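Local atomic coordinates of tube-forming protein in Mycobacterial Envelpe, TiME (Mycolicibacterium smegmatis, PDB entry 7CU9), a protein that probably forms an envelope-spanning tube that may carry proteins across the outer envelope of mycobacteria. Residues 30-35 with 68-73; 39-44 with 112-117; 49-54 with 81-86; 124-129 with 140-145; 149-154 with 166-171. One frame throughout, in Å; residues are numbered along the deposited sequence.

Contact 1 of 5, residues 30-35 with 68-73; sequences SEFTAP and GATAQT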
# COMPACT_ATOMS: atom_id res chain seq x y z
N SER B 30 18.14 -7.12 -3.33
CA SER B 30 19.48 -7.15 -3.96
C SER B 30 20.14 -5.79 -3.72
O SER B 30 19.59 -4.78 -4.19
CB SER B 30 19.39 -7.46 -5.42
OG SER B 30 20.68 -7.48 -6.01
N GLU B 31 21.25 -5.77 -2.98
CA GLU B 31 22.02 -4.54 -2.68
C GLU B 31 22.99 -4.28 -3.83
O GLU B 31 23.42 -5.25 -4.49
CB GLU B 31 22.77 -4.68 -1.36
CG GLU B 31 21.86 -4.83 -0.16
CD GLU B 31 22.58 -5.01 1.17
OE1 GLU B 31 23.83 -4.98 1.17
OE2 GLU B 31 21.89 -5.18 2.19
N PHE B 32 23.33 -3.01 -4.09
CA PHE B 32 24.35 -2.62 -5.09
C PHE B 32 25.21 -1.49 -4.51
O PHE B 32 24.76 -0.75 -3.61
CB PHE B 32 23.71 -2.27 -6.43
CG PHE B 32 22.59 -1.26 -6.40
CD1 PHE B 32 21.28 -1.66 -6.18
CD2 PHE B 32 22.84 0.08 -6.66
CE1 PHE B 32 20.25 -0.73 -6.17
CE2 PHE B 32 21.81 1.01 -6.64
CZ PHE B 32 20.52 0.60 -6.41
N THR B 33 26.45 -1.41 -4.97
CA THR B 33 27.50 -0.50 -4.43
C THR B 33 28.01 0.44 -5.53
O THR B 33 28.97 1.19 -5.27
CB THR B 33 28.64 -1.33 -3.83
OG1 THR B 33 29.13 -2.14 -4.90
CG2 THR B 33 28.18 -2.18 -2.67
N ALA B 34 27.40 0.41 -6.71
CA ALA B 34 27.77 1.29 -7.84
C ALA B 34 26.50 1.69 -8.58
O ALA B 34 25.58 0.88 -8.72
CB ALA B 34 28.73 0.59 -8.76
N PRO B 35 26.42 2.94 -9.08
CA PRO B 35 25.32 3.33 -9.95
C PRO B 35 25.28 2.42 -11.18
O PRO B 35 26.32 1.95 -11.62
CB PRO B 35 25.66 4.77 -10.36
CG PRO B 35 26.63 5.26 -9.31
CD PRO B 35 27.38 4.03 -8.86
N GLY B 68 22.88 1.27 -2.67
CA GLY B 68 21.44 1.19 -2.95
C GLY B 68 20.93 -0.21 -2.75
O GLY B 68 21.73 -1.12 -2.43
N ALA B 69 19.64 -0.39 -2.94
CA ALA B 69 19.02 -1.73 -2.94
C ALA B 69 17.74 -1.67 -3.77
O ALA B 69 17.12 -0.60 -3.88
CB ALA B 69 18.75 -2.19 -1.54
N THR B 70 17.39 -2.82 -4.35
CA THR B 70 16.05 -3.09 -4.92
C THR B 70 15.42 -4.18 -4.07
O THR B 70 16.13 -5.15 -3.75
CB THR B 70 16.14 -3.49 -6.39
OG1 THR B 70 17.01 -2.59 -7.08
CG2 THR B 70 14.78 -3.52 -7.04
N ALA B 71 14.16 -4.02 -3.68
CA ALA B 71 13.43 -5.00 -2.85
C ALA B 71 12.07 -5.25 -3.49
O ALA B 71 11.53 -4.34 -4.12
CB ALA B 71 13.34 -4.51 -1.42
N GLN B 72 11.56 -6.48 -3.36
CA GLN B 72 10.30 -6.92 -4.01
C GLN B 72 9.53 -7.84 -3.05
O GLN B 72 10.15 -8.42 -2.14
CB GLN B 72 10.58 -7.73 -5.27
CG GLN B 72 11.19 -6.95 -6.41
CD GLN B 72 11.33 -7.80 -7.64
OE1 GLN B 72 11.01 -9.00 -7.65
NE2 GLN B 72 11.81 -7.20 -8.71
N THR B 73 8.24 -8.00 -3.31
CA THR B 73 7.36 -9.00 -2.65
C THR B 73 8.13 -10.32 -2.51
O THR B 73 8.23 -10.82 -1.37
CB THR B 73 6.07 -9.17 -3.45
OG1 THR B 73 5.45 -7.88 -3.54
CG2 THR B 73 5.12 -10.17 -2.84
O HOH W 1 19.24 -4.20 -7.10
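S30 and F32 of edge strand 28-32 pair antiparallel with T70 and G68 of strand 63-72. S30 and T70 exchange both backbone hydrogen bonds, S30 N to T70 O at 2.8 Å and T70 N to S30 O at 3.0 Å. F32 and G68 form a second hydrogen-bonded pair, and between the two sit E31 and A69, a non-hydrogen-bonded pair whose CA atoms are 4.1 Å apart. F32 CG stands between the backbone N and the carbonyl carbon (chi1 52°), and the ring lies over the neighbouring strand, where G68 has no side chain to hold it off. G68 CA is 3.8 Å from the ring centroid, 18° off the normal, a CH-pi contact. This is one border of the antiparallel sheet of the PknH-like domain: 28-32 is an outermost strand of the chain, and 63-72 is bonded on its far side to 77-89. F36 packs edge-to-face with F32, and F66 and K83 also touch the F32 side chain. Further along, F32 CE1 comes within 3.8 Å of T70 OG1. A water ties that hydroxyl to the main chain, 2.8 Å from T70 OG1 and donating to S30 O at 3.0 Å.

Contact 2 of 5, residues 39-44 with 112-117; sequences FSVDNP and QTTAMH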
# COMPACT_ATOMS: atom_id res chain seq x y z
N PHE B 39 18.68 -0.12 -18.77
CA PHE B 39 17.64 0.20 -19.79
C PHE B 39 18.12 1.31 -20.72
O PHE B 39 19.07 2.05 -20.39
CB PHE B 39 16.36 0.65 -19.09
CG PHE B 39 16.49 1.99 -18.41
CD1 PHE B 39 16.24 3.17 -19.10
CD2 PHE B 39 16.92 2.08 -17.09
CE1 PHE B 39 16.40 4.40 -18.49
CE2 PHE B 39 17.07 3.31 -16.48
CZ PHE B 39 16.82 4.47 -17.18
N SER B 40 17.43 1.46 -21.85
CA SER B 40 17.40 2.69 -22.67
C SER B 40 15.94 3.16 -22.79
O SER B 40 15.04 2.32 -22.64
CB SER B 40 18.02 2.47 -24.03
OG SER B 40 17.26 1.54 -24.77
N VAL B 41 15.74 4.45 -23.01
CA VAL B 41 14.41 5.06 -23.23
C VAL B 41 14.41 5.69 -24.63
O VAL B 41 15.46 6.22 -25.04
CB VAL B 41 14.08 6.06 -22.11
CG1 VAL B 41 15.06 7.22 -22.03
CG2 VAL B 41 12.66 6.58 -22.22
N ASP B 42 13.29 5.63 -25.35
CA ASP B 42 13.19 6.21 -26.72
C ASP B 42 13.33 7.73 -26.63
O ASP B 42 14.04 8.31 -27.46
CB ASP B 42 11.87 5.84 -27.40
CG ASP B 42 11.81 4.40 -27.87
OD1 ASP B 42 12.88 3.75 -27.95
OD2 ASP B 42 10.69 3.94 -28.17
N ASN B 43 12.65 8.36 -25.66
CA ASN B 43 12.67 9.83 -25.48
C ASN B 43 13.74 10.19 -24.45
O ASN B 43 13.55 9.94 -23.26
CB ASN B 43 11.30 10.37 -25.08
CG ASN B 43 11.25 11.88 -25.09
OD1 ASN B 43 12.29 12.54 -25.10
ND2 ASN B 43 10.05 12.44 -25.09
N PRO B 44 14.88 10.79 -24.86
CA PRO B 44 16.02 10.96 -23.96
C PRO B 44 15.76 11.88 -22.76
O PRO B 44 16.44 11.73 -21.76
CB PRO B 44 17.11 11.57 -24.86
CG PRO B 44 16.35 12.20 -26.00
CD PRO B 44 15.14 11.32 -26.21
N GLN B 112 4.86 13.02 -21.13
CA GLN B 112 5.36 12.12 -22.20
C GLN B 112 5.11 10.65 -21.84
O GLN B 112 5.27 10.27 -20.66
CB GLN B 112 6.85 12.35 -22.47
CG GLN B 112 7.15 13.73 -23.02
CD GLN B 112 6.43 13.97 -24.33
OE1 GLN B 112 6.55 13.19 -25.27
NE2 GLN B 112 5.67 15.05 -24.39
N THR B 113 4.75 9.87 -22.85
CA THR B 113 4.75 8.39 -22.82
C THR B 113 5.91 7.93 -23.70
O THR B 113 6.05 8.47 -24.81
CB THR B 113 3.40 7.82 -23.27
OG1 THR B 113 2.40 8.33 -22.39
CG2 THR B 113 3.37 6.31 -23.27
N THR B 114 6.72 7.00 -23.22
CA THR B 114 7.89 6.50 -23.98
C THR B 114 8.16 5.05 -23.62
O THR B 114 7.74 4.60 -22.54
CB THR B 114 9.11 7.42 -23.76
OG1 THR B 114 10.08 7.09 -24.75
CG2 THR B 114 9.70 7.29 -22.38
N ALA B 115 8.85 4.35 -24.52
CA ALA B 115 9.22 2.93 -24.36
C ALA B 115 10.55 2.83 -23.62
O ALA B 115 11.48 3.61 -23.93
CB ALA B 115 9.28 2.25 -25.71
N MET B 116 10.60 1.93 -22.64
CA MET B 116 11.84 1.53 -21.93
C MET B 116 12.26 0.16 -22.46
O MET B 116 11.44 -0.78 -22.40
CB MET B 116 11.63 1.42 -20.41
CG MET B 116 11.65 2.75 -19.69
SD MET B 116 11.47 2.56 -17.90
CE MET B 116 13.13 2.07 -17.43
N HIS B 117 13.47 0.07 -23.00
CA HIS B 117 14.08 -1.20 -23.49
C HIS B 117 14.99 -1.74 -22.38
O HIS B 117 16.02 -1.10 -22.12
CB HIS B 117 14.81 -0.96 -24.81
CG HIS B 117 13.96 -0.28 -25.82
ND1 HIS B 117 12.97 -0.94 -26.52
CD2 HIS B 117 13.91 1.01 -26.22
CE1 HIS B 117 12.36 -0.09 -27.32
NE2 HIS B 117 12.92 1.11 -27.16
O HOH W 2 8.47 5.25 -27.43
O HOH W 3 7.63 10.66 -25.67
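One water is held by N43 and Q112 from across the contact and by T113: it accepts from N43 ND2 at 3.1 Å and donates to Q112 OE1 at 2.8 Å and to T113 O at 2.8 Å. The N43 and Q112 side chains cross at about a right angle, their amide planes 71° apart, with the water linking the two amides. Next along, the T114 hydroxyl takes over from the backbone as acceptor: N43 N donates to T114 OG1 at 3.0 Å. D42 turns its carboxylate to H117. H117 NE2 donates to D42 OD1 at 2.8 Å, with the oxygen in the plane of the imidazole and met on its syn side, though 35° out of the carboxylate plane. The negative charge would probably polarise the ring. D42 OD2 receives a second water, 2.7 Å away, which accepts in turn from A115 N. Along the same strands the backbone pairs regularly, S40 with H117 in a hydrogen-bonded pair and V41 with M116 in a non-hydrogen-bonded one. M116 is bent at its last torsion (chi3 79°), and CE rests over one face of the F39 ring, 3.7 Å from its centroid, a CH-pi contact by the methyl; SD stands farther off, completing a Met-aromatic pair. Helix 47-50 packs on both side chains through A50, and C46, disulfide-bonded to C109, touches Q112 and T114. The whole is an antiparallel edge pairing, with the short strand 39-41 closing one border of the sheet beside 113-118.

Contact 3 of 5, residues 49-54 with 81-86; sequences WADIGL and LVKQAV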
# COMPACT_ATOMS: atom_id res chain seq x y z
N TRP B 49 14.28 10.23 -15.20
CA TRP B 49 13.03 9.92 -14.47
C TRP B 49 12.71 8.42 -14.57
O TRP B 49 11.93 7.93 -13.74
CB TRP B 49 11.87 10.76 -15.00
CG TRP B 49 11.73 12.12 -14.38
CD1 TRP B 49 12.62 12.80 -13.60
CD2 TRP B 49 10.58 12.98 -14.50
NE1 TRP B 49 12.11 14.01 -13.23
CE2 TRP B 49 10.86 14.15 -13.76
CE3 TRP B 49 9.34 12.86 -15.14
CZ2 TRP B 49 9.93 15.19 -13.66
CZ3 TRP B 49 8.43 13.88 -15.04
CH2 TRP B 49 8.73 15.04 -14.31
N ALA B 50 13.27 7.71 -15.55
CA ALA B 50 12.89 6.32 -15.88
C ALA B 50 13.34 5.35 -14.77
O ALA B 50 12.72 4.29 -14.61
CB ALA B 50 13.45 5.94 -17.23
N ASP B 51 14.39 5.70 -14.02
CA ASP B 51 14.82 4.92 -12.84
C ASP B 51 15.72 5.82 -11.99
O ASP B 51 15.98 6.96 -12.40
CB ASP B 51 15.54 3.63 -13.25
CG ASP B 51 15.51 2.52 -12.21
OD1 ASP B 51 15.07 2.77 -11.07
OD2 ASP B 51 15.91 1.40 -12.57
N ILE B 52 16.14 5.31 -10.85
CA ILE B 52 17.03 6.01 -9.88
C ILE B 52 18.37 5.27 -9.77
O ILE B 52 18.49 4.14 -10.29
CB ILE B 52 16.32 6.14 -8.51
CG1 ILE B 52 16.01 4.78 -7.88
CG2 ILE B 52 15.06 6.99 -8.66
CD1 ILE B 52 15.61 4.87 -6.43
N GLY B 53 19.35 5.90 -9.13
CA GLY B 53 20.71 5.35 -8.96
C GLY B 53 21.47 5.28 -10.27
O GLY B 53 22.27 4.33 -10.43
N LEU B 54 21.29 6.25 -11.17
CA LEU B 54 21.87 6.20 -12.54
C LEU B 54 23.31 6.71 -12.55
O LEU B 54 23.64 7.69 -11.89
CB LEU B 54 21.01 7.03 -13.49
CG LEU B 54 19.55 6.61 -13.57
CD1 LEU B 54 18.79 7.56 -14.48
CD2 LEU B 54 19.41 5.17 -14.04
N LEU B 81 7.50 -3.20 -5.51
CA LEU B 81 8.94 -3.04 -5.80
C LEU B 81 9.38 -1.70 -5.21
O LEU B 81 8.68 -0.69 -5.42
CB LEU B 81 9.24 -3.12 -7.29
CG LEU B 81 10.72 -3.00 -7.66
CD1 LEU B 81 11.06 -3.82 -8.90
CD2 LEU B 81 11.13 -1.55 -7.86
N VAL B 82 10.49 -1.71 -4.49
CA VAL B 82 11.03 -0.52 -3.79
C VAL B 82 12.52 -0.42 -4.11
O VAL B 82 13.23 -1.42 -3.95
CB VAL B 82 10.77 -0.59 -2.27
CG1 VAL B 82 11.39 0.60 -1.55
CG2 VAL B 82 9.29 -0.70 -1.98
N LYS B 83 12.96 0.75 -4.53
CA LYS B 83 14.39 0.97 -4.85
C LYS B 83 14.88 2.19 -4.07
O LYS B 83 14.10 3.14 -3.85
CB LYS B 83 14.58 1.10 -6.36
CG LYS B 83 16.02 1.02 -6.84
CD LYS B 83 16.10 0.92 -8.33
CE LYS B 83 17.50 0.85 -8.87
NZ LYS B 83 17.50 0.54 -10.32
N GLN B 84 16.13 2.13 -3.66
CA GLN B 84 16.82 3.21 -2.91
C GLN B 84 18.20 3.42 -3.52
O GLN B 84 18.84 2.43 -3.92
CB GLN B 84 16.99 2.82 -1.45
CG GLN B 84 15.68 2.63 -0.71
CD GLN B 84 15.97 2.00 0.62
OE1 GLN B 84 16.47 2.65 1.54
NE2 GLN B 84 15.69 0.71 0.73
N ALA B 85 18.66 4.67 -3.56
CA ALA B 85 20.04 5.02 -3.96
C ALA B 85 20.50 6.18 -3.09
O ALA B 85 19.74 7.14 -2.93
CB ALA B 85 20.11 5.36 -5.43
N VAL B 86 21.70 6.07 -2.53
CA VAL B 86 22.28 7.13 -1.66
C VAL B 86 23.70 7.39 -2.15
O VAL B 86 24.50 6.44 -2.18
CB VAL B 86 22.26 6.75 -0.17
CG1 VAL B 86 22.84 7.86 0.68
CG2 VAL B 86 20.85 6.40 0.29
O HOH W 4 19.52 1.93 -11.55
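K83 and I52 account for most of the buried surface where the loop after helix 47-50 lies against one face of the antiparallel sheet, on strand 77-89, close to the centre of the chain. The K83 chain is extended throughout, its CG anti to the backbone N (chi1 -167°). I52 slides past it in the opposite direction, with I52 CG1 3.9 Å from K83 CD and I52 CD1 reaching down to K83 O at 3.5 Å. At the far end of the lysine, K83 NZ makes a salt bridge to D51 OD2 at 2.9 Å, meeting that oxygen from above the carboxylate plane, 43° out of it. The other oxygen, D51 OD1, accepts from I52 N at 2.8 Å and also pairs with K166 NZ, so one carboxylate serves two lysines and a backbone amide. Such surroundings would favour the charged forms of all three side chains. Beyond I52 the loop comes near the strand again at G53, whose CA rests 3.6 Å from A85 CB; its phi is positive, and G53 N donates to the Q164 side chain. The ammonium has one more partner here: a water accepts from K83 NZ at 2.7 Å and donates to I52 O, also at 2.7 Å.

Contact 4 of 5, residues 124-129 with 140-145; sequences EVWTFT and WVKQEA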
# COMPACT_ATOMS: atom_id res chain seq x y z
N GLU B 124 8.88 -2.05 -21.96
CA GLU B 124 7.77 -1.50 -21.14
C GLU B 124 7.45 -0.10 -21.66
O GLU B 124 8.37 0.58 -22.13
CB GLU B 124 8.15 -1.45 -19.67
CG GLU B 124 8.41 -2.81 -19.05
CD GLU B 124 8.90 -2.77 -17.62
OE1 GLU B 124 9.37 -1.69 -17.18
OE2 GLU B 124 8.84 -3.82 -16.95
N VAL B 125 6.18 0.30 -21.60
CA VAL B 125 5.74 1.66 -21.99
C VAL B 125 5.28 2.37 -20.72
O VAL B 125 4.44 1.81 -19.99
CB VAL B 125 4.63 1.62 -23.06
CG1 VAL B 125 4.11 3.01 -23.39
CG2 VAL B 125 5.12 0.91 -24.31
N TRP B 126 5.87 3.54 -20.44
CA TRP B 126 5.61 4.32 -19.21
C TRP B 126 5.16 5.73 -19.57
O TRP B 126 5.74 6.32 -20.50
CB TRP B 126 6.86 4.35 -18.32
CG TRP B 126 7.20 3.02 -17.72
CD1 TRP B 126 8.01 2.07 -18.26
CD2 TRP B 126 6.73 2.49 -16.47
NE1 TRP B 126 8.09 0.99 -17.42
CE2 TRP B 126 7.32 1.21 -16.32
CE3 TRP B 126 5.89 2.96 -15.46
CZ2 TRP B 126 7.09 0.42 -15.20
CZ3 TRP B 126 5.66 2.17 -14.35
CH2 TRP B 126 6.25 0.91 -14.23
N THR B 127 4.19 6.24 -18.82
CA THR B 127 3.68 7.63 -18.90
C THR B 127 4.19 8.40 -17.68
O THR B 127 3.92 7.97 -16.54
CB THR B 127 2.15 7.66 -18.97
OG1 THR B 127 1.80 6.93 -20.15
CG2 THR B 127 1.60 9.06 -19.01
N PHE B 128 4.89 9.50 -17.92
CA PHE B 128 5.55 10.31 -16.87
C PHE B 128 4.72 11.54 -16.54
O PHE B 128 4.22 12.22 -17.45
CB PHE B 128 6.95 10.71 -17.34
CG PHE B 128 7.88 9.54 -17.46
CD1 PHE B 128 7.94 8.78 -18.62
CD2 PHE B 128 8.68 9.16 -16.39
CE1 PHE B 128 8.78 7.68 -18.71
CE2 PHE B 128 9.52 8.07 -16.48
CZ PHE B 128 9.58 7.33 -17.64
N THR B 129 4.60 11.83 -15.24
CA THR B 129 3.96 13.06 -14.72
C THR B 129 4.80 13.60 -13.57
O THR B 129 5.46 12.81 -12.88
CB THR B 129 2.51 12.80 -14.31
OG1 THR B 129 2.51 11.82 -13.27
CG2 THR B 129 1.65 12.32 -15.46
N TRP B 140 8.29 12.74 -8.94
CA TRP B 140 7.59 12.43 -10.20
C TRP B 140 6.99 11.03 -10.11
O TRP B 140 7.34 10.28 -9.17
CB TRP B 140 8.54 12.56 -11.40
CG TRP B 140 9.64 11.55 -11.42
CD1 TRP B 140 9.61 10.30 -11.95
CD2 TRP B 140 10.97 11.72 -10.90
NE1 TRP B 140 10.82 9.68 -11.80
CE2 TRP B 140 11.67 10.53 -11.15
CE3 TRP B 140 11.63 12.77 -10.26
CZ2 TRP B 140 13.01 10.36 -10.80
CZ3 TRP B 140 12.95 12.60 -9.89
CH2 TRP B 140 13.63 11.41 -10.16
N VAL B 141 6.11 10.73 -11.05
CA VAL B 141 5.40 9.44 -11.13
C VAL B 141 5.55 8.90 -12.55
O VAL B 141 5.54 9.70 -13.49
CB VAL B 141 3.92 9.61 -10.74
CG1 VAL B 141 3.17 8.28 -10.81
CG2 VAL B 141 3.77 10.25 -9.37
N LYS B 142 5.71 7.59 -12.68
CA LYS B 142 5.56 6.91 -13.99
C LYS B 142 4.48 5.84 -13.84
O LYS B 142 4.42 5.18 -12.79
CB LYS B 142 6.90 6.41 -14.53
CG LYS B 142 7.62 5.37 -13.69
CD LYS B 142 8.81 4.75 -14.41
CE LYS B 142 9.34 3.53 -13.69
NZ LYS B 142 10.34 2.80 -14.50
N GLN B 143 3.63 5.72 -14.85
CA GLN B 143 2.52 4.75 -14.87
C GLN B 143 2.74 3.82 -16.06
O GLN B 143 3.00 4.32 -17.17
CB GLN B 143 1.17 5.45 -15.00
CG GLN B 143 0.01 4.48 -15.05
CD GLN B 143 -1.31 5.11 -14.68
OE1 GLN B 143 -1.42 6.32 -14.48
NE2 GLN B 143 -2.33 4.28 -14.57
N GLU B 144 2.64 2.51 -15.83
CA GLU B 144 2.83 1.51 -16.92
C GLU B 144 1.56 1.49 -17.76
O GLU B 144 0.46 1.35 -17.19
CB GLU B 144 3.20 0.14 -16.36
CG GLU B 144 3.60 -0.84 -17.44
CD GLU B 144 4.24 -2.12 -16.95
OE1 GLU B 144 4.09 -2.44 -15.76
OE2 GLU B 144 4.90 -2.79 -17.77
N ALA B 145 1.71 1.66 -19.08
CA ALA B 145 0.59 1.78 -20.04
C ALA B 145 -0.34 0.57 -19.89
O ALA B 145 0.17 -0.57 -19.81
CB ALA B 145 1.13 1.89 -21.44
O HOH W 5 10.75 -0.44 -15.26
O HOH W 6 6.65 -3.37 -14.54
O HOH W 7 4.56 -1.94 -20.52
O HOH W 8 2.45 9.19 -14.44
O HOH W 9 1.23 4.67 -19.36
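W126 CG lies anti to its own carbonyl carbon (chi1 -68°), while K142 CG stands between its backbone N and carbonyl carbon (chi1 62°); from there the extended lysine chain crosses one face of the indole. K142 CE is 3.8 Å from the centroid of the six-membered ring, and K142 NZ lies over the five-membered ring, 4.0 Å from its centroid, a cation-pi contact. The ammonium also donates to A50 O of helix 47-50. On the opposite face, E144 CB sits 3.8 Å from the centroid of the six-membered ring, so the indole is sandwiched between two aliphatic stems. K142 CB at the same time covers a face of F128, 4.1 Å from that centroid. The strands carrying these residues, 123-129 and 137-144, form a beta hairpin. Their hydrogen-bonded pairs are T127 with Q143 and T129 with V141, and A145 N adds a bond to V125 O. The indole is also fixed at its edge: W126 NE1 donates to E124 OE1 at 3.0 Å, the oxygen lying in the ring plane. E124 OE2 and E144 OE2 are only 4.2 Å apart, a like-charge approach that a water, donating to E124 OE2 and to E144 OE1, probably eases. A second water accepts from V125 N and donates to E144 OE2.

Contact 5 of 5, residues 149-154 with 166-171; sequences RRCFNT and KVCQSG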
# COMPACT_ATOMS: atom_id res chain seq x y z
N ARG B 149 -0.46 0.30 -12.40
CA ARG B 149 0.86 0.26 -11.71
C ARG B 149 1.54 1.63 -11.86
O ARG B 149 1.78 2.07 -13.00
CB ARG B 149 1.75 -0.84 -12.26
CG ARG B 149 3.07 -0.97 -11.52
CD ARG B 149 3.84 -2.17 -12.01
NE ARG B 149 5.10 -2.41 -11.33
CZ ARG B 149 5.23 -3.00 -10.14
NH1 ARG B 149 4.18 -3.39 -9.44
NH2 ARG B 149 6.45 -3.20 -9.66
N ARG B 150 1.85 2.27 -10.73
CA ARG B 150 2.55 3.57 -10.72
C ARG B 150 3.76 3.47 -9.80
O ARG B 150 3.68 2.80 -8.75
CB ARG B 150 1.62 4.71 -10.30
CG ARG B 150 0.52 4.97 -11.32
CD ARG B 150 -0.24 6.24 -11.05
NE ARG B 150 -1.00 6.13 -9.81
CZ ARG B 150 -1.47 7.15 -9.10
NH1 ARG B 150 -1.30 8.39 -9.52
NH2 ARG B 150 -2.12 6.92 -7.98
N CYS B 151 4.86 4.07 -10.24
CA CYS B 151 6.10 4.23 -9.44
C CYS B 151 6.16 5.68 -8.99
O CYS B 151 6.25 6.56 -9.86
CB CYS B 151 7.33 3.86 -10.25
SG CYS B 151 7.34 2.12 -10.78
N PHE B 152 6.10 5.91 -7.68
CA PHE B 152 6.28 7.24 -7.05
C PHE B 152 7.75 7.39 -6.69
O PHE B 152 8.32 6.53 -5.99
CB PHE B 152 5.36 7.39 -5.84
CG PHE B 152 3.94 7.71 -6.22
CD1 PHE B 152 3.13 6.74 -6.79
CD2 PHE B 152 3.42 8.98 -6.03
CE1 PHE B 152 1.82 7.03 -7.15
CE2 PHE B 152 2.12 9.27 -6.40
CZ PHE B 152 1.32 8.30 -6.96
N ASN B 153 8.36 8.46 -7.19
CA ASN B 153 9.81 8.72 -7.07
C ASN B 153 10.01 10.01 -6.27
O ASN B 153 9.24 10.96 -6.47
CB ASN B 153 10.47 8.88 -8.43
CG ASN B 153 10.39 7.63 -9.29
OD1 ASN B 153 11.37 6.91 -9.43
ND2 ASN B 153 9.22 7.38 -9.87
N THR B 154 11.04 10.04 -5.43
CA THR B 154 11.49 11.28 -4.75
C THR B 154 13.01 11.34 -4.82
O THR B 154 13.68 10.31 -4.62
CB THR B 154 10.93 11.39 -3.33
OG1 THR B 154 11.19 12.73 -2.90
CG2 THR B 154 11.52 10.40 -2.36
N LYS B 166 12.08 5.05 -4.72
CA LYS B 166 11.02 4.71 -5.70
C LYS B 166 10.17 3.61 -5.08
O LYS B 166 10.75 2.61 -4.62
CB LYS B 166 11.68 4.27 -7.01
CG LYS B 166 10.74 3.76 -8.09
CD LYS B 166 11.48 3.24 -9.30
CE LYS B 166 12.01 1.84 -9.09
NZ LYS B 166 12.70 1.33 -10.30
N VAL B 167 8.86 3.81 -5.03
CA VAL B 167 7.89 2.78 -4.58
C VAL B 167 6.93 2.52 -5.74
O VAL B 167 6.25 3.47 -6.16
CB VAL B 167 7.16 3.20 -3.30
CG1 VAL B 167 6.05 2.21 -2.95
CG2 VAL B 167 8.13 3.34 -2.13
N CYS B 168 6.91 1.28 -6.23
CA CYS B 168 6.09 0.82 -7.37
C CYS B 168 5.01 -0.12 -6.84
O CYS B 168 5.33 -1.02 -6.05
CB CYS B 168 6.93 0.09 -8.41
SG CYS B 168 8.24 1.09 -9.16
N GLN B 169 3.78 0.09 -7.27
CA GLN B 169 2.60 -0.68 -6.80
C GLN B 169 1.37 -0.18 -7.54
O GLN B 169 1.42 0.90 -8.15
CB GLN B 169 2.40 -0.52 -5.30
CG GLN B 169 2.44 0.92 -4.81
CD GLN B 169 2.02 1.05 -3.37
OE1 GLN B 169 2.82 0.85 -2.45
NE2 GLN B 169 0.76 1.39 -3.15
N SER B 170 0.28 -0.93 -7.46
CA SER B 170 -1.06 -0.37 -7.76
C SER B 170 -1.39 0.68 -6.69
O SER B 170 -0.59 0.87 -5.75
CB SER B 170 -2.08 -1.47 -7.85
OG SER B 170 -2.16 -2.18 -6.64
N GLY B 171 -2.50 1.39 -6.85
CA GLY B 171 -2.87 2.46 -5.91
C GLY B 171 -1.79 3.53 -5.86
O GLY B 171 -1.31 3.93 -6.93
O HOH W 10 1.64 3.75 -6.88
O HOH W 11 -2.21 3.51 -9.43
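R149 stretches its extended chain across to the opposite strand, where one face of the guanidinium lies over C168 and R149 NH2 comes 3.6 Å from C168 CB. Both terminal nitrogens bond beyond, to A78 O and T79 O. R150 begins the hairpin ladder of strands 150-158 and 161-169: R150 N donates to Q169 O at 3.0 Å, and Q169 N returns the bond to R150 O. The R150 side chain bends at chi3 (-66°), and R150 NH2 reaches G171 O at 3.3 Å, a long bond whose donor stands 57° above the carbonyl plane. A water reinforces it, accepting from R150 NE at 2.9 Å and donating to G171 O at 2.7 Å. C151 faces C168 in a non-hydrogen-bonded pair with CA atoms 4.0 Å apart, and their SG atoms are joined at 2.1 Å, with a disulfide torsion of 111°. F152 forms a hydrogen-bonded pair with V167, while F152 CZ lies over a face of the R150 guanidinium. N153 runs side by side with K166, N153 OD1 3.5 Å from K166 CG; K166 NZ leads away to a salt bridge with D51. Q169 NE2 also bonds to A64 O of the second subunit, linking the hairpin to that chain of the assembly. The disulfide adds a covalent rung to a ladder already hydrogen-bonded on both sides of it, in keeping with a protein exported to the cell envelope.

All five contacts reach one antiparallel sheet whose order is 28-32, 63-72, 77-89, 161-169, 150-158, 137-144, 123-129, 113-118, 39-41. Contacts 1 and 2 close its two borders, their centres about 22 Å apart, although strands 28-32 and 39-41 follow each other in the chain. Contacts 5 and 4 are successive hairpins between, centres about 10 Å apart and joined by backbone bonds K142 to C151 and W140 to N153. Contact 3 lies on a face: residues 49-54 touch all four other contacts directly. The first two strands thus end up on the two borders, with the later strands between them, so early and late parts of the chain complete the sheet together.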